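Local coordinates for alpha-galactosidase (Umbelopsis vinacea, PDB 3A5V), which probably releases terminal alpha-linked galactose from oligosaccharides and related galactosides, as a tetrameric glycoside hydrolase of family 27, at residues A[113-118]-A[148-153]; A[39-44]-A[86-91]; A[304-309]-A[335-340]; A[216-221]-A[328-333]; A[141-146]-A[165-170]. All blocks are in the same frame, centred on the assembly; numbering follows the deposited sequence. Where two conformers were deposited one is given.

Overall arrangement
From the N terminus, contact 2 closes the first loop, fastening 39-44, just before the second barrel strand, to the lead-in of strand 89-95. Contact 1 opens next at 113-118, and before it closes on 148-153 contact 5 has opened at 141-146, to close on 165-170. Contacts 1 and 5 therefore cross and share helix 140-156. All three lie in the (beta/alpha)8 barrel. Contact 4 makes the long jump from barrel helix 217-227 to the C-terminal beta sandwich at 328-333. It crosses contact 3, which joins 304-309 to 335-340 within the sandwich. Contacts 3 and 4 touch each other, M337 lying against L328 and N329.

Contact 1 (A[113-118]-A[148-153]); sequences IDAKTW and KAMGNA
In the helical layer of the (beta/alpha)8 barrel, A115 and W118 of helix 111-121 pack against M150 and A153 of the next long helix, 140-156. The two helical segments run in roughly the same direction at -38°, their axes coming within 9.3 Å of each other. The small alanines face each other here: A115 CB lies 3.8 Å from A153 CB and also touches the carbonyl of A153, with 3.6 Å from A115 CB to A153 O, so one methyl group meets a methyl and a carbonyl of the facing helix, a small-residue contact. One turn further along helix 111-121, W118 takes the tip of M150. The methionine starts with CG anti to the backbone N (chi1 179°), then bends at both following torsions, which brings the thioether to the six-membered end of the indole, the two side chains crossing at about a right angle. M150 CE approaches W118 CZ3 to 3.5 Å. The sulfur stands at the ring edge, M150 SD being 5.2 Å from the centroid of the six-membered ring of W118, a Met-aromatic contact. One face of the indole rests on its own helix, with D114 O 3.1 Å above the ring plane and offset toward the rim. Inward, W118 reaches I92 and S94 of strand 89-95 and L126 of strand 125-129, and M150 also packs on L126, so the pair packs between the helices and the barrel strands. No hydrogen bond joins the two segments; their cohesion comes from buried methyl groups, a polarisable sulfur and an aromatic rim, and therefore depends on close fit.

Contact 2 (A[39-44]-A[86-91]); sequences GLKDLG and LGLKAG
K41 spans the contact, its aliphatic chain packed on L88 and its ammonium group bonded to the carbonyl of L86. The tight part lies along the chain: K41 CG is 3.7 Å from L88 CD2, and K41 CD comes within 3.4 Å of L86 O. With CG anti to the backbone N (chi1 173°) the side chain heads out from the short, weakly bonded helical turn 40-43, and a bend at chi3 turns its end onto the carbonyl. There K41 NZ donates to L86 O at 2.8 Å, with a C=O...N angle of 153° and the donor tilted 24° from the carbonyl plane. L86 directly follows helix 76-85, whose C-terminal end closes in a Schellman motif at G87 before the chain enters barrel strand 89-95; the positive charge is probably favoured by the helix end. Were K41 cut back to alanine, L86 O would probably lose this donor and L88 CD2 its aliphatic cover. G87 is exposed at the rim yet closely approached by K41, whose CD is 3.8 Å from G87 O, and its positive phi favours glycine. The looser side is that of the L86 side chain, which comes no nearer than 5.4 Å to 39-44 and rests instead on A32 and K33 of helix 25-38. L88, by contrast, is buried, packed also on A32, I35 and V48.

Contact 3 (A[304-309]-A[335-340]); sequences RIWVKG and AKMTAT
W306 buries the most surface here, pushing the six-membered end of its indole toward M337 and T338 of strand 335-340. Its CG sits between the backbone N and the carbonyl carbon (chi1 50°), a crowded position that carries the ring across from strand 303-308. The rim meets the backbone of T338: W306 CZ2 is 3.5 Å from T338 O, which lies in the ring plane, so the polarised C-H edge faces the oxygen. M337 touches the neighbouring rim atom through its methyl group, M337 CE to W306 CH2 being 4.0 Å, after a bend at its last torsion; the two side chains cross obliquely. M337 is buried, also packing on L327 of strand 322-329 and V380 of strand 375-380. T338 contributes its carbonyl oxygen, which also accepts from two waters, at 2.7 Å from T338 O to the first and 3.0 Å to the second. Both waters also take weak bonds from K308 NZ. That lysine extends along one indole face, with its CE 3.5 Å above the plane and over the centre of the W306 ring, a CH-pi contact. The hydroxyl of T338 turns to T377 OG1, and W306 NE1 makes a weak bond to D343 OD2. At the neighbouring residue, the carbonyl O of I305 accepts from R196 NH2 of a second subunit. W306 and M337 thus tie the six-stranded antiparallel sheet to the separate pair 335-340 and 375-380, a packing of layers that belongs to the C-terminal beta sandwich of this family.

Contact 4 (A[216-221]-A[328-333]); sequences SVMNII and LNAGDS
M218 projects from the first turn of helix 217-227 as the main bump of the contact, and its methyl group enters the hollow between A330 and L328. M218 CE lies 3.8 Å from A330 CB and a looser 4.4 Å from L328 CD2. The methionine reaches there as a curled chain, all three torsions near -60° (chi1 -72°), so that a rounded knob rather than a straight rod is presented. One helical turn further on, I221 meets the other branch of the same leucine, I221 CD1 to L328 CD1 being 4.4 Å; L328 thus offers one methyl to each of two helix side chains, both at a loose distance. Here a helix of the (beta/alpha)8 barrel meets the C-terminal beta sandwich, where strand 322-329 ends. F314, from the neighbouring strand, touches both I221 and L328, and V256 of helix 251-263 also packs on L328. The bend that presents A330 is shaped by an Asx turn: G331 N donates to N329 OD1 at 3.0 Å, from 48° out of the carbonyl plane. The N329 amide also donates from ND2 to S333 O at 2.9 Å, and ND2 bonds V380 O as well.

Contact 5 (A[141-146]-A[165-170]); sequences KLSYDR and LCNWGE
S143 faces the side chains of N167 and E170 across a bridging water, overlapping neither directly. From helix 140-156 of the (beta/alpha)8 barrel it looks onto a type I' turn, N167 to E170, in the loop after barrel strand 162-165, on the strand C-terminal side, where such barrels carry their active sites. S143 OG stays 4.4 Å from N167 ND2, and the water lies between. This water donates to S143 OG at 2.6 Å and to E170 OE1 at 2.8 Å, and it accepts from N167 ND2 at 2.9 Å. R146 adds to these, the water lying in the guanidinium plane at its edge, 2.9 Å from R146 NH2. Three bonds and this weak fourth hold the water among side chains of both segments. R146 and E170 are oppositely charged but too far apart for a salt bridge, with 4.6 Å from R146 NH2 to E170 OE1. Each polar end has further partners: S143 OG bonds D171 OD2, E170 OE2 bonds S137 OG, and R146 NH1 bonds N130 OD1. The N167 side chain also braces its own turn, N167 ND2 donating to E170 O at 2.9 Å, with that oxygen 23° out of the amide plane.

Contact 1 (A[113-118]-A[148-153])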
# COMPACT_ATOMS: atom_id res chain seq x y z
N ILE A 113 15.11 9.05 -30.95
CA ILE A 113 14.85 10.11 -31.91
C ILE A 113 14.82 11.50 -31.25
O ILE A 113 15.45 12.44 -31.74
CB ILE A 113 13.54 9.83 -32.67
CG1 ILE A 113 13.78 8.66 -33.67
CG2 ILE A 113 13.04 11.07 -33.41
CD1 ILE A 113 12.49 8.04 -34.21
N ASP A 114 14.09 11.63 -30.14
CA ASP A 114 13.97 12.93 -29.49
C ASP A 114 15.29 13.38 -28.86
O ASP A 114 15.67 14.56 -28.97
CB ASP A 114 12.81 12.95 -28.48
CG ASP A 114 11.44 12.91 -29.16
OD1 ASP A 114 11.37 12.95 -30.42
OD2 ASP A 114 10.43 12.86 -28.43
N ALA A 115 15.99 12.45 -28.21
CA ALA A 115 17.30 12.77 -27.63
C ALA A 115 18.28 13.25 -28.71
O ALA A 115 19.05 14.20 -28.50
CB ALA A 115 17.86 11.57 -26.91
N LYS A 116 18.26 12.57 -29.86
CA LYS A 116 19.11 12.95 -30.99
C LYS A 116 18.78 14.37 -31.47
O LYS A 116 19.69 15.18 -31.71
CB LYS A 116 18.96 11.93 -32.13
CG LYS A 116 19.84 12.19 -33.34
CD LYS A 116 19.90 10.96 -34.25
CE LYS A 116 20.74 11.24 -35.51
NZ LYS A 116 20.32 10.37 -36.65
N THR A 117 17.49 14.69 -31.60
CA THR A 117 17.06 16.04 -31.96
C THR A 117 17.60 17.08 -30.97
O THR A 117 18.18 18.09 -31.36
CB THR A 117 15.52 16.12 -32.04
OG1 THR A 117 15.07 15.20 -33.04
CG2 THR A 117 15.01 17.53 -32.40
N TRP A 118 17.44 16.83 -29.67
CA TRP A 118 17.85 17.80 -28.66
C TRP A 118 19.37 18.02 -28.68
O TRP A 118 19.83 19.16 -28.59
CB TRP A 118 17.34 17.36 -27.27
CG TRP A 118 15.83 17.22 -27.23
CD1 TRP A 118 14.92 17.95 -27.94
CD2 TRP A 118 15.07 16.29 -26.45
NE1 TRP A 118 13.64 17.55 -27.65
CE2 TRP A 118 13.70 16.52 -26.74
CE3 TRP A 118 15.42 15.27 -25.54
CZ2 TRP A 118 12.67 15.78 -26.15
CZ3 TRP A 118 14.38 14.53 -24.95
CH2 TRP A 118 13.03 14.78 -25.27
N LYS A 148 14.79 4.79 -17.81
CA LYS A 148 16.06 4.26 -18.33
C LYS A 148 16.13 4.35 -19.87
O LYS A 148 17.21 4.62 -20.42
CB LYS A 148 16.20 2.79 -17.89
CG LYS A 148 17.36 2.00 -18.50
CD LYS A 148 18.52 1.98 -17.56
CE LYS A 148 19.44 0.82 -17.84
NZ LYS A 148 20.58 0.86 -16.89
N ALA A 149 15.00 4.13 -20.56
CA ALA A 149 14.93 4.28 -22.03
C ALA A 149 15.41 5.67 -22.47
O ALA A 149 16.16 5.79 -23.44
CB ALA A 149 13.51 4.00 -22.55
N MET A 150 14.99 6.72 -21.76
CA MET A 150 15.44 8.09 -22.09
C MET A 150 16.85 8.36 -21.60
O MET A 150 17.65 9.01 -22.29
CB MET A 150 14.46 9.16 -21.57
CG MET A 150 14.88 10.61 -21.87
SD MET A 150 15.15 10.94 -23.65
CE MET A 150 13.47 11.19 -24.20
N GLY A 151 17.19 7.86 -20.40
CA GLY A 151 18.57 8.02 -19.92
C GLY A 151 19.58 7.47 -20.92
O GLY A 151 20.59 8.12 -21.22
N ASN A 152 19.31 6.27 -21.42
CA ASN A 152 20.17 5.61 -22.42
C ASN A 152 20.19 6.41 -23.72
O ASN A 152 21.26 6.61 -24.29
CB ASN A 152 19.67 4.18 -22.71
CG ASN A 152 19.99 3.19 -21.58
OD1 ASN A 152 19.45 2.08 -21.57
ND2 ASN A 152 20.85 3.57 -20.64
N ALA A 153 19.02 6.86 -24.17
CA ALA A 153 18.88 7.70 -25.37
C ALA A 153 19.74 8.97 -25.31
O ALA A 153 20.48 9.26 -26.27
CB ALA A 153 17.40 8.07 -25.63

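Contact 2 (A[39-44]-A[86-91])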
# COMPACT_ATOMS: atom_id res chain seq x y z
N GLY A 39 22.88 39.70 -12.76
CA GLY A 39 23.86 39.05 -11.88
C GLY A 39 23.52 37.61 -11.51
O GLY A 39 24.35 36.91 -10.90
N LEU A 40 22.32 37.15 -11.86
CA LEU A 40 21.89 35.79 -11.53
C LEU A 40 22.80 34.74 -12.15
O LEU A 40 23.15 33.76 -11.50
CB LEU A 40 20.42 35.55 -11.95
CG LEU A 40 19.36 36.29 -11.11
CD1 LEU A 40 17.97 36.14 -11.71
CD2 LEU A 40 19.34 35.83 -9.64
N LYS A 41 23.20 34.95 -13.41
CA LYS A 41 24.13 34.04 -14.05
C LYS A 41 25.41 33.82 -13.22
O LYS A 41 25.80 32.67 -12.96
CB LYS A 41 24.51 34.51 -15.47
CG LYS A 41 25.62 33.65 -16.08
CD LYS A 41 26.02 34.14 -17.48
CE LYS A 41 26.76 35.45 -17.41
NZ LYS A 41 27.47 35.66 -18.72
N ASP A 42 26.05 34.91 -12.82
CA ASP A 42 27.31 34.80 -12.10
C ASP A 42 27.14 34.28 -10.67
O ASP A 42 28.09 33.79 -10.08
CB ASP A 42 28.05 36.14 -12.11
CG ASP A 42 28.51 36.54 -13.52
OD1 ASP A 42 28.92 35.67 -14.31
OD2 ASP A 42 28.43 37.74 -13.82
N LEU A 43 25.92 34.38 -10.13
CA LEU A 43 25.61 33.74 -8.83
C LEU A 43 25.52 32.21 -8.93
O LEU A 43 25.63 31.51 -7.93
CB LEU A 43 24.34 34.33 -8.23
CG LEU A 43 24.48 35.77 -7.73
CD1 LEU A 43 23.11 36.43 -7.61
CD2 LEU A 43 25.21 35.85 -6.40
N GLY A 44 25.31 31.70 -10.15
CA GLY A 44 25.23 30.26 -10.38
C GLY A 44 24.02 29.80 -11.16
O GLY A 44 23.98 28.65 -11.59
N LEU A 86 25.50 33.86 -24.34
CA LEU A 86 25.38 34.61 -23.10
C LEU A 86 26.12 33.93 -21.95
O LEU A 86 26.16 34.46 -20.84
CB LEU A 86 23.89 34.80 -22.73
CG LEU A 86 23.08 35.73 -23.63
CD1 LEU A 86 21.60 35.47 -23.48
CD2 LEU A 86 23.42 37.18 -23.26
N GLY A 87 26.71 32.77 -22.23
CA GLY A 87 27.43 32.01 -21.20
C GLY A 87 26.44 31.19 -20.36
O GLY A 87 26.71 30.86 -19.21
N LEU A 88 25.29 30.87 -20.96
CA LEU A 88 24.24 30.13 -20.27
C LEU A 88 24.05 28.77 -20.92
O LEU A 88 24.52 28.54 -22.04
CB LEU A 88 22.93 30.93 -20.31
CG LEU A 88 22.92 32.24 -19.50
CD1 LEU A 88 21.77 33.15 -19.91
CD2 LEU A 88 22.88 31.98 -17.96
N LYS A 89 23.36 27.86 -20.24
CA LYS A 89 23.03 26.56 -20.81
C LYS A 89 21.53 26.46 -21.08
O LYS A 89 20.74 27.14 -20.42
CB LYS A 89 23.53 25.44 -19.89
CG LYS A 89 25.05 25.23 -19.94
CD LYS A 89 25.51 24.27 -18.85
CE LYS A 89 27.04 24.19 -18.73
NZ LYS A 89 27.57 23.62 -19.98
N ALA A 90 21.12 25.61 -22.03
CA ALA A 90 19.71 25.54 -22.44
C ALA A 90 19.09 24.21 -22.03
O ALA A 90 19.70 23.14 -22.19
CB ALA A 90 19.55 25.76 -23.95
N GLY A 91 17.87 24.29 -21.51
CA GLY A 91 17.10 23.10 -21.16
C GLY A 91 15.81 23.01 -21.97
O GLY A 91 15.32 24.02 -22.49

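Contact 3 (A[304-309]-A[335-340])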
# COMPACT_ATOMS: atom_id res chain seq x y z
N ARG A 304 16.58 16.78 9.48
CA ARG A 304 15.65 17.30 10.48
C ARG A 304 15.86 16.55 11.82
O ARG A 304 15.58 15.35 11.92
CB ARG A 304 14.18 17.23 10.02
CG ARG A 304 13.19 17.89 11.00
CD ARG A 304 11.85 18.24 10.34
NE ARG A 304 10.93 17.10 10.25
CZ ARG A 304 9.79 17.12 9.55
NH1 ARG A 304 9.43 18.19 8.83
NH2 ARG A 304 9.02 16.04 9.53
N ILE A 305 16.35 17.26 12.82
CA ILE A 305 16.76 16.69 14.10
C ILE A 305 15.56 16.45 15.02
O ILE A 305 15.46 15.41 15.66
CB ILE A 305 17.80 17.61 14.81
CG1 ILE A 305 19.01 17.82 13.90
CG2 ILE A 305 18.23 17.03 16.19
CD1 ILE A 305 19.62 16.49 13.34
N TRP A 306 14.64 17.41 15.06
CA TRP A 306 13.38 17.23 15.79
C TRP A 306 12.25 18.08 15.26
O TRP A 306 12.45 19.04 14.50
CB TRP A 306 13.54 17.46 17.31
CG TRP A 306 14.24 18.73 17.81
CD1 TRP A 306 15.44 18.76 18.47
CD2 TRP A 306 13.76 20.09 17.78
NE1 TRP A 306 15.74 20.05 18.85
CE2 TRP A 306 14.74 20.89 18.41
CE3 TRP A 306 12.61 20.72 17.26
CZ2 TRP A 306 14.60 22.29 18.56
CZ3 TRP A 306 12.47 22.11 17.40
CH2 TRP A 306 13.48 22.88 18.04
N VAL A 307 11.04 17.67 15.65
CA VAL A 307 9.83 18.47 15.50
C VAL A 307 9.24 18.63 16.91
O VAL A 307 9.06 17.63 17.62
CB VAL A 307 8.76 17.78 14.59
CG1 VAL A 307 7.46 18.63 14.53
CG2 VAL A 307 9.28 17.59 13.20
N LYS A 308 8.97 19.86 17.33
CA LYS A 308 8.37 20.13 18.64
C LYS A 308 7.20 21.07 18.41
O LYS A 308 7.39 22.27 18.22
CB LYS A 308 9.39 20.75 19.61
CG LYS A 308 10.55 19.83 20.00
CD LYS A 308 11.61 20.59 20.82
CE LYS A 308 12.79 19.68 21.23
NZ LYS A 308 13.77 20.45 22.07
N GLY A 309 6.00 20.51 18.40
CA GLY A 309 4.79 21.27 17.99
C GLY A 309 5.01 21.76 16.58
O GLY A 309 5.32 20.96 15.69
N ALA A 335 8.55 33.30 17.64
CA ALA A 335 8.90 32.56 18.85
C ALA A 335 10.40 32.52 19.06
O ALA A 335 11.18 32.59 18.10
CB ALA A 335 8.35 31.12 18.77
N LYS A 336 10.81 32.43 20.33
CA LYS A 336 12.20 32.19 20.66
C LYS A 336 12.46 30.69 20.58
O LYS A 336 11.81 29.90 21.28
CB LYS A 336 12.53 32.77 22.06
CG LYS A 336 12.63 34.30 22.04
CD LYS A 336 13.25 34.87 23.31
CE LYS A 336 12.93 36.36 23.43
NZ LYS A 336 13.70 37.15 22.44
N MET A 337 13.39 30.29 19.72
CA MET A 337 13.71 28.87 19.57
C MET A 337 15.14 28.57 20.03
O MET A 337 16.03 29.40 19.86
CB MET A 337 13.54 28.42 18.10
CG MET A 337 12.11 28.57 17.55
SD MET A 337 11.95 27.90 15.86
CE MET A 337 12.66 26.23 16.05
N THR A 338 15.34 27.37 20.58
CA THR A 338 16.64 26.94 21.14
C THR A 338 17.17 25.67 20.49
O THR A 338 16.43 24.67 20.39
CB THR A 338 16.51 26.70 22.68
OG1 THR A 338 16.11 27.91 23.30
CG2 THR A 338 17.84 26.22 23.29
N ALA A 339 18.42 25.72 20.04
CA ALA A 339 19.13 24.53 19.56
C ALA A 339 20.27 24.25 20.53
O ALA A 339 21.02 25.16 20.88
CB ALA A 339 19.70 24.77 18.16
N THR A 340 20.37 23.00 20.99
CA THR A 340 21.45 22.61 21.89
C THR A 340 22.56 21.94 21.05
O THR A 340 22.30 21.45 19.96
CB THR A 340 20.97 21.62 22.96
OG1 THR A 340 20.72 20.35 22.36
CG2 THR A 340 19.66 22.12 23.63
O HOH W 1 16.03 22.54 21.99
O HOH W 2 13.87 23.82 21.79

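Contact 4 (A[216-221]-A[328-333])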
# COMPACT_ATOMS: atom_id res chain seq x y z
N SER A 216 1.66 22.62 -0.76
CA SER A 216 2.24 23.77 -0.07
C SER A 216 3.74 23.56 0.22
O SER A 216 4.27 22.42 0.18
CB SER A 216 1.47 24.06 1.22
OG SER A 216 1.80 23.10 2.22
N VAL A 217 4.43 24.66 0.51
CA VAL A 217 5.83 24.59 0.96
C VAL A 217 6.00 23.58 2.12
O VAL A 217 6.85 22.68 2.05
CB VAL A 217 6.34 26.02 1.34
CG1 VAL A 217 7.73 25.98 2.02
CG2 VAL A 217 6.38 26.89 0.08
N MET A 218 5.16 23.71 3.16
CA MET A 218 5.24 22.84 4.34
C MET A 218 4.94 21.37 4.01
O MET A 218 5.58 20.45 4.53
CB MET A 218 4.34 23.36 5.48
CG MET A 218 4.86 24.65 6.16
SD MET A 218 6.54 24.49 6.82
CE MET A 218 6.36 23.10 7.94
N ASN A 219 3.96 21.15 3.12
CA ASN A 219 3.66 19.79 2.64
C ASN A 219 4.91 19.15 2.03
O ASN A 219 5.27 18.01 2.35
CB ASN A 219 2.48 19.83 1.63
CG ASN A 219 2.20 18.46 1.00
OD1 ASN A 219 2.92 18.02 0.09
ND2 ASN A 219 1.14 17.79 1.47
N ILE A 220 5.58 19.89 1.14
CA ILE A 220 6.77 19.37 0.49
C ILE A 220 7.92 19.14 1.48
O ILE A 220 8.59 18.11 1.40
CB ILE A 220 7.20 20.26 -0.71
CG1 ILE A 220 6.20 20.07 -1.85
CG2 ILE A 220 8.63 19.91 -1.20
CD1 ILE A 220 6.26 21.18 -2.88
N ILE A 221 8.12 20.07 2.42
CA ILE A 221 9.19 19.88 3.42
C ILE A 221 9.00 18.56 4.20
O ILE A 221 9.96 17.83 4.43
CB ILE A 221 9.29 21.07 4.42
CG1 ILE A 221 9.76 22.34 3.68
CG2 ILE A 221 10.26 20.72 5.59
CD1 ILE A 221 9.63 23.61 4.47
N LEU A 328 13.35 26.50 12.46
CA LEU A 328 12.17 26.78 11.62
C LEU A 328 10.93 26.82 12.50
O LEU A 328 10.63 25.88 13.25
CB LEU A 328 12.02 25.72 10.52
CG LEU A 328 10.87 25.84 9.50
CD1 LEU A 328 11.27 25.08 8.24
CD2 LEU A 328 9.58 25.25 10.06
N ASN A 329 10.21 27.93 12.37
CA ASN A 329 9.02 28.20 13.15
C ASN A 329 7.80 28.19 12.22
O ASN A 329 7.50 29.19 11.57
CB ASN A 329 9.15 29.56 13.85
CG ASN A 329 7.87 29.94 14.63
OD1 ASN A 329 7.01 29.10 14.88
ND2 ASN A 329 7.74 31.21 14.97
N ALA A 330 7.11 27.05 12.16
CA ALA A 330 5.92 26.93 11.32
C ALA A 330 4.65 27.48 11.98
O ALA A 330 3.56 27.40 11.38
CB ALA A 330 5.70 25.47 10.89
N GLY A 331 4.79 28.01 13.20
CA GLY A 331 3.67 28.62 13.93
C GLY A 331 3.30 29.99 13.41
O GLY A 331 4.09 30.63 12.72
N ASP A 332 2.09 30.43 13.76
CA ASP A 332 1.52 31.71 13.28
C ASP A 332 2.04 32.96 13.98
O ASP A 332 1.69 34.06 13.60
CB ASP A 332 -0.01 31.67 13.38
CG ASP A 332 -0.63 30.74 12.36
OD1 ASP A 332 0.02 30.45 11.33
OD2 ASP A 332 -1.78 30.29 12.59
N SER A 333 2.86 32.78 15.02
CA SER A 333 3.45 33.89 15.77
C SER A 333 4.96 33.67 15.92
O SER A 333 5.40 32.52 16.03
CB SER A 333 2.84 33.97 17.17
OG SER A 333 1.51 34.49 17.11

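Contact 5 (A[141-146]-A[165-170])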
# COMPACT_ATOMS: atom_id res chain seq x y z
N LYS A 141 10.31 -1.09 -10.79
CA LYS A 141 10.80 -1.65 -12.06
C LYS A 141 10.10 -1.06 -13.29
O LYS A 141 10.76 -0.74 -14.28
CB LYS A 141 10.71 -3.19 -12.07
CG LYS A 141 11.33 -3.85 -13.35
CD LYS A 141 12.82 -3.52 -13.54
CE LYS A 141 13.47 -4.39 -14.68
NZ LYS A 141 14.69 -3.71 -15.26
N LEU A 142 8.77 -0.95 -13.25
CA LEU A 142 8.03 -0.31 -14.36
C LEU A 142 8.49 1.13 -14.63
O LEU A 142 8.73 1.53 -15.79
CB LEU A 142 6.51 -0.35 -14.13
CG LEU A 142 5.80 -1.71 -14.32
CD1 LEU A 142 4.39 -1.71 -13.65
CD2 LEU A 142 5.69 -2.03 -15.80
N SER A 143 8.59 1.92 -13.56
CA SER A 143 9.00 3.32 -13.72
C SER A 143 10.48 3.39 -14.14
O SER A 143 10.84 4.18 -15.02
CB SER A 143 8.71 4.13 -12.45
OG SER A 143 7.29 4.33 -12.29
N TYR A 144 11.32 2.56 -13.52
CA TYR A 144 12.74 2.48 -13.89
C TYR A 144 12.96 2.24 -15.40
O TYR A 144 13.72 2.96 -16.03
CB TYR A 144 13.47 1.40 -13.09
CG TYR A 144 14.92 1.23 -13.48
CD1 TYR A 144 15.29 0.34 -14.50
CD2 TYR A 144 15.93 1.95 -12.82
CE1 TYR A 144 16.64 0.17 -14.86
CE2 TYR A 144 17.27 1.80 -13.18
CZ TYR A 144 17.61 0.89 -14.20
OH TYR A 144 18.93 0.72 -14.55
N ASP A 145 12.30 1.23 -15.96
CA ASP A 145 12.52 0.88 -17.36
C ASP A 145 12.15 2.02 -18.31
O ASP A 145 12.87 2.30 -19.27
CB ASP A 145 11.79 -0.42 -17.73
CG ASP A 145 12.47 -1.66 -17.17
OD1 ASP A 145 13.68 -1.61 -16.84
OD2 ASP A 145 11.79 -2.70 -17.05
N ARG A 146 11.04 2.71 -18.01
CA ARG A 146 10.57 3.84 -18.81
C ARG A 146 11.55 5.03 -18.77
O ARG A 146 11.83 5.64 -19.81
CB ARG A 146 9.16 4.26 -18.35
CG ARG A 146 8.49 5.42 -19.16
CD ARG A 146 6.96 5.47 -18.92
NE ARG A 146 6.67 5.35 -17.49
CZ ARG A 146 6.61 6.37 -16.64
NH1 ARG A 146 6.74 7.63 -17.07
NH2 ARG A 146 6.38 6.14 -15.36
N LEU A 165 14.62 14.15 -13.68
CA LEU A 165 13.35 13.41 -13.63
C LEU A 165 12.24 14.26 -13.05
O LEU A 165 12.44 14.98 -12.07
CB LEU A 165 13.47 12.11 -12.82
CG LEU A 165 13.47 10.82 -13.63
CD1 LEU A 165 14.63 10.81 -14.65
CD2 LEU A 165 13.50 9.61 -12.74
N CYS A 166 11.06 14.14 -13.65
CA CYS A 166 9.87 14.79 -13.13
C CYS A 166 8.71 13.76 -13.04
O CYS A 166 7.72 13.86 -13.78
CB CYS A 166 9.51 16.01 -14.00
SG CYS A 166 8.09 17.00 -13.38
N ASN A 167 8.84 12.80 -12.12
CA ASN A 167 7.81 11.79 -11.89
C ASN A 167 7.16 11.89 -10.49
O ASN A 167 6.45 11.00 -10.05
CB ASN A 167 8.32 10.37 -12.21
CG ASN A 167 8.82 9.61 -10.96
OD1 ASN A 167 9.44 10.18 -10.06
ND2 ASN A 167 8.54 8.32 -10.93
N TRP A 168 7.46 13.00 -9.79
CA TRP A 168 6.72 13.45 -8.63
C TRP A 168 6.84 12.51 -7.43
O TRP A 168 5.96 12.48 -6.57
CB TRP A 168 5.22 13.60 -8.96
CG TRP A 168 4.87 14.11 -10.36
CD1 TRP A 168 5.36 15.24 -10.99
CD2 TRP A 168 3.93 13.51 -11.27
NE1 TRP A 168 4.77 15.36 -12.24
CE2 TRP A 168 3.89 14.33 -12.43
CE3 TRP A 168 3.11 12.37 -11.20
CZ2 TRP A 168 3.05 14.04 -13.52
CZ3 TRP A 168 2.27 12.09 -12.30
CH2 TRP A 168 2.25 12.93 -13.44
N GLY A 169 7.91 11.72 -7.40
CA GLY A 169 8.16 10.74 -6.33
C GLY A 169 7.51 9.37 -6.52
O GLY A 169 7.62 8.51 -5.64
N GLU A 170 6.85 9.14 -7.66
CA GLU A 170 6.14 7.88 -7.87
C GLU A 170 7.11 6.68 -7.91
O GLU A 170 8.14 6.73 -8.58
CB GLU A 170 5.26 7.92 -9.13
CG GLU A 170 4.32 6.70 -9.28
CD GLU A 170 3.53 6.69 -10.59
OE1 GLU A 170 3.98 7.28 -11.61
OE2 GLU A 170 2.47 6.04 -10.61
O HOH W 3 6.62 6.84 -12.54